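Local coordinates for protein probable hydrolase (Pseudomonas aeruginosa, PDB 3OM8) that probably hydrolyses an ester or lactone bond as a member of the alpha/beta hydrolase family, perhaps as a 3-oxoadipate enol-lactonase, at residues B[107-110]-B[111-115]; B[134-137]-B[138-141]; B[217-220]-B[221-224]; B[227-230]-B[231-235]. All coordinates share one frame; numbering follows the deposited sequence.

Contact 1 (B[107-110]-B[111-115])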
loop_
_atom_site.group_PDB
_atom_site.type_symbol
_atom_site.label_atom_id
_atom_site.label_comp_id
_atom_site.label_asym_id
_atom_site.label_seq_id
_atom_site.Cartn_x
_atom_site.Cartn_y
_atom_site.Cartn_z
ATOM N N GLY B 107 13.084 8.217 -14.168
ATOM C CA GLY B 107 12.640 6.860 -14.432
ATOM C C GLY B 107 11.398 6.807 -15.301
ATOM O O GLY B 107 11.359 6.093 -16.305
ATOM N N GLN B 108 10.370 7.558 -14.918
ATOM C CA GLN B 108 9.131 7.559 -15.683
ATOM C C GLN B 108 9.379 8.032 -17.115
ATOM O O GLN B 108 8.802 7.483 -18.061
ATOM C CB GLN B 108 8.087 8.440 -15.007
ATOM C CG GLN B 108 7.656 7.948 -13.636
ATOM C CD GLN B 108 7.011 9.042 -12.822
ATOM O OE1 GLN B 108 5.891 9.457 -13.104
ATOM N NE2 GLN B 108 7.724 9.529 -11.812
ATOM N N TRP B 109 10.248 9.036 -17.264
ATOM C CA TRP B 109 10.617 9.562 -18.577
ATOM C C TRP B 109 11.305 8.509 -19.443
ATOM O O TRP B 109 10.964 8.340 -20.613
ATOM C CB TRP B 109 11.520 10.801 -18.452
ATOM C CG TRP B 109 11.734 11.510 -19.760
ATOM C CD1 TRP B 109 10.999 12.544 -20.255
ATOM C CD2 TRP B 109 12.737 11.223 -20.751
ATOM N NE1 TRP B 109 11.481 12.925 -21.484
ATOM C CE2 TRP B 109 12.547 12.129 -21.810
ATOM C CE3 TRP B 109 13.774 10.290 -20.842
ATOM C CZ2 TRP B 109 13.360 12.134 -22.947
ATOM C CZ3 TRP B 109 14.578 10.294 -21.972
ATOM C CH2 TRP B 109 14.367 11.209 -23.008
ATOM N N LEU B 110 12.283 7.808 -18.875
ATOM C CA LEU B 110 12.964 6.759 -19.620
ATOM C C LEU B 110 11.970 5.686 -20.083
ATOM O O LEU B 110 12.054 5.194 -21.208
ATOM C CB LEU B 110 14.082 6.139 -18.789
ATOM C CG LEU B 110 15.229 7.092 -18.479
ATOM C CD1 LEU B 110 16.089 6.579 -17.332
ATOM C CD2 LEU B 110 16.063 7.316 -19.730
ATOM N N ALA B 111 11.018 5.339 -19.224
ATOM C CA ALA B 111 10.044 4.307 -19.567
ATOM C C ALA B 111 9.147 4.791 -20.695
ATOM O O ALA B 111 8.678 4.001 -21.510
ATOM C CB ALA B 111 9.215 3.924 -18.356
ATOM N N LEU B 112 8.917 6.096 -20.746
ATOM C CA LEU B 112 8.068 6.664 -21.788
ATOM C C LEU B 112 8.802 6.871 -23.110
ATOM O O LEU B 112 8.232 6.666 -24.178
ATOM C CB LEU B 112 7.447 7.981 -21.318
ATOM C CG LEU B 112 6.322 7.855 -20.290
ATOM C CD1 LEU B 112 6.032 9.195 -19.646
ATOM C CD2 LEU B 112 5.071 7.287 -20.943
ATOM N N HIS B 113 10.072 7.253 -23.044
ATOM C CA HIS B 113 10.765 7.716 -24.241
ATOM C C HIS B 113 11.870 6.788 -24.729
ATOM O O HIS B 113 12.265 6.842 -25.898
ATOM C CB HIS B 113 11.282 9.148 -24.036
ATOM C CG HIS B 113 10.188 10.144 -23.823
ATOM N ND1 HIS B 113 9.821 10.592 -22.574
ATOM C CD2 HIS B 113 9.352 10.748 -24.699
ATOM C CE1 HIS B 113 8.814 11.440 -22.689
ATOM N NE2 HIS B 113 8.512 11.554 -23.970
ATOM N N ALA B 114 12.359 5.934 -23.838
ATOM C CA ALA B 114 13.379 4.961 -24.208
ATOM C C ALA B 114 13.132 3.586 -23.558
ATOM O O ALA B 114 14.038 3.000 -22.956
ATOM C CB ALA B 114 14.753 5.490 -23.853
ATOM N N PRO B 115 11.900 3.063 -23.695
ATOM C CA PRO B 115 11.503 1.836 -22.996
ATOM C C PRO B 115 12.445 0.682 -23.315
ATOM O O PRO B 115 12.751 -0.120 -22.438
ATOM C CB PRO B 115 10.102 1.543 -23.550
ATOM C CG PRO B 115 9.998 2.332 -24.810
ATOM C CD PRO B 115 10.851 3.545 -24.611
#

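Contact 2 (B[134-137]-B[138-141])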
loop_
_atom_site.group_PDB
_atom_site.type_symbol
_atom_site.label_atom_id
_atom_site.label_comp_id
_atom_site.label_asym_id
_atom_site.label_seq_id
_atom_site.Cartn_x
_atom_site.Cartn_y
_atom_site.Cartn_z
ATOM N N ALA B 134 3.914 27.264 -9.764
ATOM C CA ALA B 134 4.311 28.491 -9.057
ATOM C C ALA B 134 5.359 28.272 -7.971
ATOM O O ALA B 134 6.332 29.004 -7.873
ATOM C CB ALA B 134 3.089 29.187 -8.461
ATOM N N GLN B 135 5.154 27.263 -7.142
ATOM C CA GLN B 135 6.049 27.039 -6.019
ATOM C C GLN B 135 7.493 26.781 -6.450
ATOM O O GLN B 135 8.412 26.932 -5.647
ATOM C CB GLN B 135 5.553 25.862 -5.190
ATOM C CG GLN B 135 5.589 24.557 -5.946
ATOM C CD GLN B 135 4.761 23.497 -5.283
ATOM O OE1 GLN B 135 5.107 23.006 -4.210
ATOM N NE2 GLN B 135 3.651 23.136 -5.917
ATOM N N TRP B 136 7.690 26.374 -7.702
ATOM C CA TRP B 136 9.029 26.027 -8.165
ATOM C C TRP B 136 9.788 27.256 -8.671
ATOM O O TRP B 136 10.992 27.374 -8.457
ATOM C CB TRP B 136 8.986 24.910 -9.210
ATOM C CG TRP B 136 8.353 23.666 -8.666
ATOM C CD1 TRP B 136 7.107 23.194 -8.950
ATOM C CD2 TRP B 136 8.920 22.753 -7.704
ATOM N NE1 TRP B 136 6.870 22.039 -8.241
ATOM C CE2 TRP B 136 7.963 21.750 -7.469
ATOM C CE3 TRP B 136 10.144 22.686 -7.033
ATOM C CZ2 TRP B 136 8.192 20.688 -6.586
ATOM C CZ3 TRP B 136 10.372 21.646 -6.160
ATOM C CH2 TRP B 136 9.398 20.653 -5.941
ATOM N N ASP B 137 9.074 28.169 -9.325
ATOM C CA ASP B 137 9.639 29.455 -9.717
ATOM C C ASP B 137 10.092 30.229 -8.489
ATOM O O ASP B 137 11.183 30.787 -8.466
ATOM C CB ASP B 137 8.614 30.268 -10.500
ATOM C CG ASP B 137 8.487 29.808 -11.934
ATOM O OD1 ASP B 137 9.517 29.433 -12.536
ATOM O OD2 ASP B 137 7.358 29.826 -12.459
ATOM N N GLU B 138 9.253 30.251 -7.463
ATOM C CA GLU B 138 9.628 30.854 -6.191
ATOM C C GLU B 138 10.897 30.231 -5.620
ATOM O O GLU B 138 11.759 30.935 -5.098
ATOM C CB GLU B 138 8.495 30.726 -5.174
ATOM C CG GLU B 138 7.282 31.563 -5.518
ATOM C CD GLU B 138 6.129 31.335 -4.562
ATOM O OE1 GLU B 138 6.336 30.667 -3.523
ATOM O OE2 GLU B 138 5.015 31.827 -4.855
ATOM N N ARG B 139 11.010 28.910 -5.722
ATOM C CA ARG B 139 12.159 28.205 -5.162
ATOM C C ARG B 139 13.428 28.420 -5.987
ATOM O O ARG B 139 14.538 28.420 -5.454
ATOM C CB ARG B 139 11.849 26.717 -5.015
ATOM C CG ARG B 139 10.828 26.430 -3.929
ATOM C CD ARG B 139 10.366 24.989 -3.953
ATOM N NE ARG B 139 9.501 24.683 -2.816
ATOM C CZ ARG B 139 8.494 23.811 -2.847
ATOM N NH1 ARG B 139 7.768 23.606 -1.756
ATOM N NH2 ARG B 139 8.208 23.147 -3.962
ATOM N N ILE B 140 13.257 28.599 -7.291
ATOM C CA ILE B 140 14.369 28.919 -8.171
ATOM C C ILE B 140 14.916 30.324 -7.834
ATOM O O ILE B 140 16.122 30.505 -7.627
ATOM C CB ILE B 140 13.930 28.825 -9.656
ATOM C CG1 ILE B 140 13.697 27.361 -10.049
ATOM C CG2 ILE B 140 14.954 29.490 -10.577
ATOM C CD1 ILE B 140 13.022 27.177 -11.393
ATOM N N ALA B 141 14.023 31.306 -7.753
ATOM C CA ALA B 141 14.435 32.678 -7.480
ATOM C C ALA B 141 15.109 32.762 -6.114
ATOM O O ALA B 141 16.152 33.386 -5.967
ATOM C CB ALA B 141 13.244 33.622 -7.555
#

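Contact 3 (B[217-220]-B[221-224])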
loop_
_atom_site.group_PDB
_atom_site.type_symbol
_atom_site.label_atom_id
_atom_site.label_comp_id
_atom_site.label_asym_id
_atom_site.label_seq_id
_atom_site.Cartn_x
_atom_site.Cartn_y
_atom_site.Cartn_z
ATOM N N ALA B 217 4.362 6.864 3.733
ATOM C CA ALA B 217 3.062 7.279 4.239
ATOM C C ALA B 217 3.058 8.724 4.726
ATOM O O ALA B 217 2.026 9.389 4.693
ATOM C CB ALA B 217 2.610 6.353 5.363
ATOM N N TYR B 218 4.206 9.193 5.207
ATOM C CA TYR B 218 4.298 10.527 5.800
ATOM C C TYR B 218 5.067 11.548 4.928
ATOM O O TYR B 218 5.555 12.577 5.411
ATOM C CB TYR B 218 4.923 10.424 7.185
ATOM C CG TYR B 218 4.240 9.414 8.088
ATOM C CD1 TYR B 218 2.980 9.669 8.622
ATOM C CD2 TYR B 218 4.863 8.227 8.427
ATOM C CE1 TYR B 218 2.355 8.770 9.450
ATOM C CE2 TYR B 218 4.240 7.299 9.266
ATOM C CZ TYR B 218 2.984 7.579 9.769
ATOM O OH TYR B 218 2.354 6.685 10.604
ATOM N N ASP B 219 5.146 11.254 3.638
ATOM C CA ASP B 219 5.933 12.038 2.699
ATOM C C ASP B 219 5.159 13.299 2.325
ATOM O O ASP B 219 4.021 13.210 1.846
ATOM C CB ASP B 219 6.190 11.186 1.453
ATOM C CG ASP B 219 7.374 11.665 0.642
ATOM O OD1 ASP B 219 7.746 12.840 0.774
ATOM O OD2 ASP B 219 7.924 10.861 -0.139
ATOM N N THR B 220 5.768 14.462 2.559
ATOM C CA THR B 220 5.197 15.760 2.160
ATOM C C THR B 220 5.790 16.298 0.864
ATOM O O THR B 220 5.161 17.097 0.182
ATOM C CB THR B 220 5.393 16.842 3.235
ATOM O OG1 THR B 220 6.623 16.602 3.931
ATOM C CG2 THR B 220 4.244 16.810 4.221
ATOM N N VAL B 221 7.003 15.874 0.534
ATOM C CA VAL B 221 7.588 16.202 -0.761
ATOM C C VAL B 221 6.821 15.496 -1.889
ATOM O O VAL B 221 6.154 16.135 -2.702
ATOM C CB VAL B 221 9.074 15.805 -0.812
ATOM C CG1 VAL B 221 9.676 16.175 -2.159
ATOM C CG2 VAL B 221 9.839 16.476 0.317
ATOM N N THR B 222 6.913 14.169 -1.923
ATOM C CA THR B 222 6.160 13.358 -2.871
ATOM C C THR B 222 5.135 12.531 -2.091
ATOM O O THR B 222 5.444 11.437 -1.606
ATOM C CB THR B 222 7.085 12.426 -3.673
ATOM O OG1 THR B 222 8.041 11.834 -2.787
ATOM C CG2 THR B 222 7.841 13.204 -4.738
ATOM N N ALA B 223 3.925 13.070 -1.961
ATOM C CA ALA B 223 2.892 12.477 -1.130
ATOM C C ALA B 223 2.587 11.019 -1.503
ATOM O O ALA B 223 2.701 10.615 -2.665
ATOM C CB ALA B 223 1.635 13.323 -1.189
ATOM N N ALA B 224 2.205 10.228 -0.510
ATOM C CA ALA B 224 1.851 8.841 -0.774
ATOM C C ALA B 224 0.848 8.742 -1.926
ATOM O O ALA B 224 1.014 7.921 -2.818
ATOM C CB ALA B 224 1.314 8.168 0.488
HETATM O O HOH W 1 1.988 11.123 2.342
#

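Contact 4 (B[227-230]-B[231-235])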
loop_
_atom_site.group_PDB
_atom_site.type_symbol
_atom_site.label_atom_id
_atom_site.label_comp_id
_atom_site.label_asym_id
_atom_site.label_seq_id
_atom_site.Cartn_x
_atom_site.Cartn_y
_atom_site.Cartn_z
ATOM N N GLY B 227 2.318 8.453 -5.458
ATOM C CA GLY B 227 2.833 7.169 -5.889
ATOM C C GLY B 227 1.699 6.160 -6.093
ATOM O O GLY B 227 1.799 5.279 -6.946
ATOM N N GLU B 228 0.627 6.292 -5.315
ATOM C CA GLU B 228 -0.551 5.441 -5.519
ATOM C C GLU B 228 -1.132 5.721 -6.892
ATOM O O GLU B 228 -1.558 4.803 -7.582
ATOM C CB GLU B 228 -1.618 5.674 -4.452
ATOM C CG GLU B 228 -1.161 5.337 -3.050
ATOM C CD GLU B 228 -2.133 5.809 -1.987
ATOM O OE1 GLU B 228 -1.869 5.563 -0.790
ATOM O OE2 GLU B 228 -3.160 6.425 -2.344
ATOM N N LEU B 229 -1.136 6.994 -7.284
ATOM C CA LEU B 229 -1.673 7.375 -8.582
ATOM C C LEU B 229 -0.842 6.755 -9.694
ATOM O O LEU B 229 -1.376 6.354 -10.721
ATOM C CB LEU B 229 -1.704 8.896 -8.741
ATOM C CG LEU B 229 -2.127 9.389 -10.131
ATOM C CD1 LEU B 229 -3.542 8.897 -10.438
ATOM C CD2 LEU B 229 -2.036 10.923 -10.266
ATOM N N ILE B 230 0.471 6.686 -9.488
ATOM C CA ILE B 230 1.357 6.050 -10.453
ATOM C C ILE B 230 1.092 4.546 -10.563
ATOM O O ILE B 230 0.907 4.028 -11.664
ATOM C CB ILE B 230 2.832 6.265 -10.099
ATOM C CG1 ILE B 230 3.224 7.739 -10.286
ATOM C CG2 ILE B 230 3.709 5.378 -10.965
ATOM C CD1 ILE B 230 4.610 8.064 -9.790
ATOM N N ALA B 231 1.092 3.849 -9.425
ATOM C CA ALA B 231 0.839 2.411 -9.404
ATOM C C ALA B 231 -0.500 2.111 -10.061
ATOM O O ALA B 231 -0.601 1.209 -10.885
ATOM C CB ALA B 231 0.878 1.856 -7.967
ATOM N N ALA B 232 -1.516 2.893 -9.704
ATOM C CA ALA B 232 -2.869 2.711 -10.228
ATOM C C ALA B 232 -2.969 2.960 -11.732
ATOM O O ALA B 232 -3.926 2.533 -12.377
ATOM C CB ALA B 232 -3.840 3.617 -9.489
ATOM N N SER B 233 -1.979 3.636 -12.291
ATOM C CA SER B 233 -2.063 4.081 -13.677
ATOM C C SER B 233 -1.299 3.173 -14.635
ATOM O O SER B 233 -1.621 3.100 -15.815
ATOM C CB SER B 233 -1.553 5.525 -13.811
ATOM O OG SER B 233 -2.376 6.435 -13.102
ATOM N N ILE B 234 -0.277 2.495 -14.126
ATOM C CA ILE B 234 0.576 1.658 -14.964
ATOM C C ILE B 234 0.116 0.199 -14.911
ATOM O O ILE B 234 0.031 -0.396 -13.838
ATOM C CB ILE B 234 2.063 1.760 -14.535
ATOM C CG1 ILE B 234 2.584 3.187 -14.726
ATOM C CG2 ILE B 234 2.925 0.777 -15.319
ATOM C CD1 ILE B 234 3.961 3.429 -14.131
ATOM N N ALA B 235 -0.188 -0.370 -16.073
ATOM C CA ALA B 235 -0.667 -1.746 -16.139
ATOM C C ALA B 235 0.313 -2.680 -15.436
ATOM O O ALA B 235 1.498 -2.708 -15.770
ATOM C CB ALA B 235 -0.869 -2.168 -17.584
#

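Contact 1 (B[107-110]-B[111-115])
Trp109 and His113 lie one helical turn apart at the end of helix 102-113, where i to i+4 bonds run from Gly107 O to Leu110 O and Ala114 is the first residue to leave helical backbone angles. The last of these bonds is short, with Ala114 N 2.7 Å from Leu110 O. Trp109 O is gripped twice by His113: His113 N donates to it at 2.8 Å, and the ring ND1 donates to the same Trp109 O at 3.2 Å, tilted from both the carbonyl plane and its own ring plane. A chi1 of -170° places the Trp109 indole beside the next turn, with one face against His113. His113 CB sits over the six-membered ring, 3.8 Å from its centroid, a CH-pi contact 9° off the normal. Farther out, the imidazole covers the pyrrole part obliquely, its plane turned 31° from the indole, and His113 ND1 stands 3.1 Å from Trp109 NE1 without a hydrogen bond. Leu110 packs on Leu84 of helix 76-90 and Ile118 of strand 118-124, while the Gln108 amide bonds to Ser127 O. These closing turns belong to a beta-alpha-beta unit of the alpha/beta hydrolase fold, in the helix after the probable nucleophile elbow.

Contact 2 (B[134-137]-B[138-141])
Arg139 reaches back along helix 134-145 and brings its guanidinium up to Gln135 and Trp136, the tighter part of this contact although it lies at the surface. Arg139 NH2 stands over one face of the indole, 3.4 Å from Trp136 CH2, and CZ lies 4.5 Å from the centroid of the six-membered ring, 16° off the normal: an i to i+3 cation-pi pair. The guanidinium is inclined at 65° to the ring, and so meets it with one nitrogen rather than lying flat on it. Gln135 CG packs over the same indole face. Its chi1 of 65° sets CG between the backbone N and the carbonyl carbon, which brings the amide alongside the arginine, where Arg139 NH2 makes a weak i to i+4 bond to Gln135 OE1 at 3.1 Å; Gln135 NE2 bonds to Pro132 O. Packing is looser at Ala134, Glu138 and Ala141, linked mainly through backbone bonds such as Glu138 N to Ala134 O at 3.2 Å. Beyond the contact, Trp136 NE1 bonds to Leu130 O and Asp137 forms a salt bridge with Arg196. Trp136 and Ile140 pack helix 134-145 against helix 185-196, in the helical region between strands 118-124 and 211-216 where this fold commonly carries its cap.

Contact 3 (B[217-220]-B[221-224])
Asp219 turns its carboxylate across the bend onto Thr222, within a loop whose two halves, 217-220 and 221-224, run in nearly opposite directions, 153° apart. Along the aspartate, Asp219 CB lies 3.2 Å from Thr222 O. Since CG is anti to the backbone N (chi1 -159°), the carboxylate is carried toward Thr222, and CG too lies against the Thr222 carbonyl. From there Asp219 OD1 takes a weak bond from Thr222 N at 3.1 Å. The other oxygen, Asp219 OD2, accepts from Thr222 OG1 at 2.8 Å, met from above the carboxylate plane and 49° out of it. Asp219 OD2 also lies 2.9 Å from Thr222 O, an acceptor pair that is not a bond. Asp219 OD2 is also hydrogen-bonded to His246 ND1. Together these bonds limit rotation of the carboxylate, as suits the probable acid of a Ser-His-Asp triad with Ser101 and His246. The backbone closes the bend with a CA-H...O contact, Ala223 CA to Asp219 O at 3.3 Å, and with a water that donates to Ala217 O and Asp219 O and accepts from Ala224 N at 3.0 Å. Thr220 O bonds to Ser225 OG of the second subunit. The loop leads from strand 211-216 into helix 224-233, with Ala223 at the N-cap, while Thr220 and Val221 rest on helix 150-160.

Contact 4 (B[227-230]-B[231-235])
Leu229 and Ser233 meet through a short hydrogen bond in the C-terminal part of 224-233. Hydrogen bonds come first. Regular i to i+4 pairs hold the entry to this stretch, Ala231 N to Gly227 O at 2.9 Å with a nearly straight 174° at the hydrogen, followed by Ala232 N to Glu228 O. At the next residue the serine hydroxyl turns back: Ser233 OG donates to Leu229 O at 2.6 Å, approaching 21° out of the carbonyl plane. A chi1 of -65°, with OG beside the serine's own backbone N, aims it there. Ile230 O then accepts two backbone donors, Ile234 N at 3.1 Å and Ser233 N at 3.0 Å, the latter from well above the carbonyl plane. The apolar contacts are fewer. Ile230 and Ile234 lie side by side and point the same way, with Ile230 CG2 3.7 Å from Ile234 CD1. Both isoleucines face the sheet, Ile230 on Val213 and Ile234 on Thr211 of strand 211-216, while Ala231 packs on Val213 and Leu239. Chemically the stretch thus divides its work: Ile230, Ala231 and Ile234 pack against the strands, whereas the partly exposed Ser233 uses its hydroxyl to supplement the main-chain bonding of this turn, giving Leu229 O a side-chain donor as the chain turns toward strand 238-242.

In the fold
All four contacts are local and follow one another in series, none nesting or crossing. From the N terminus, contact 1 ends helix 102-113, between strands 95-100 and 118-124. Contact 2 follows on helix 134-145, among the helices between strands 118-124 and 211-216, its centre 26 Å from that of contact 1. Contact 3 shapes the loop after strand 211-216, its nearest atoms about 6 Å from contact 2, and runs directly into the helix of contact 4, which leads to strand 238-242, outermost within the chain. Contacts 1 and 4, though far apart in sequence, touch where Gln108 OE1 packs 3.8 Å from Ile230 CD1, joining two crossover helices.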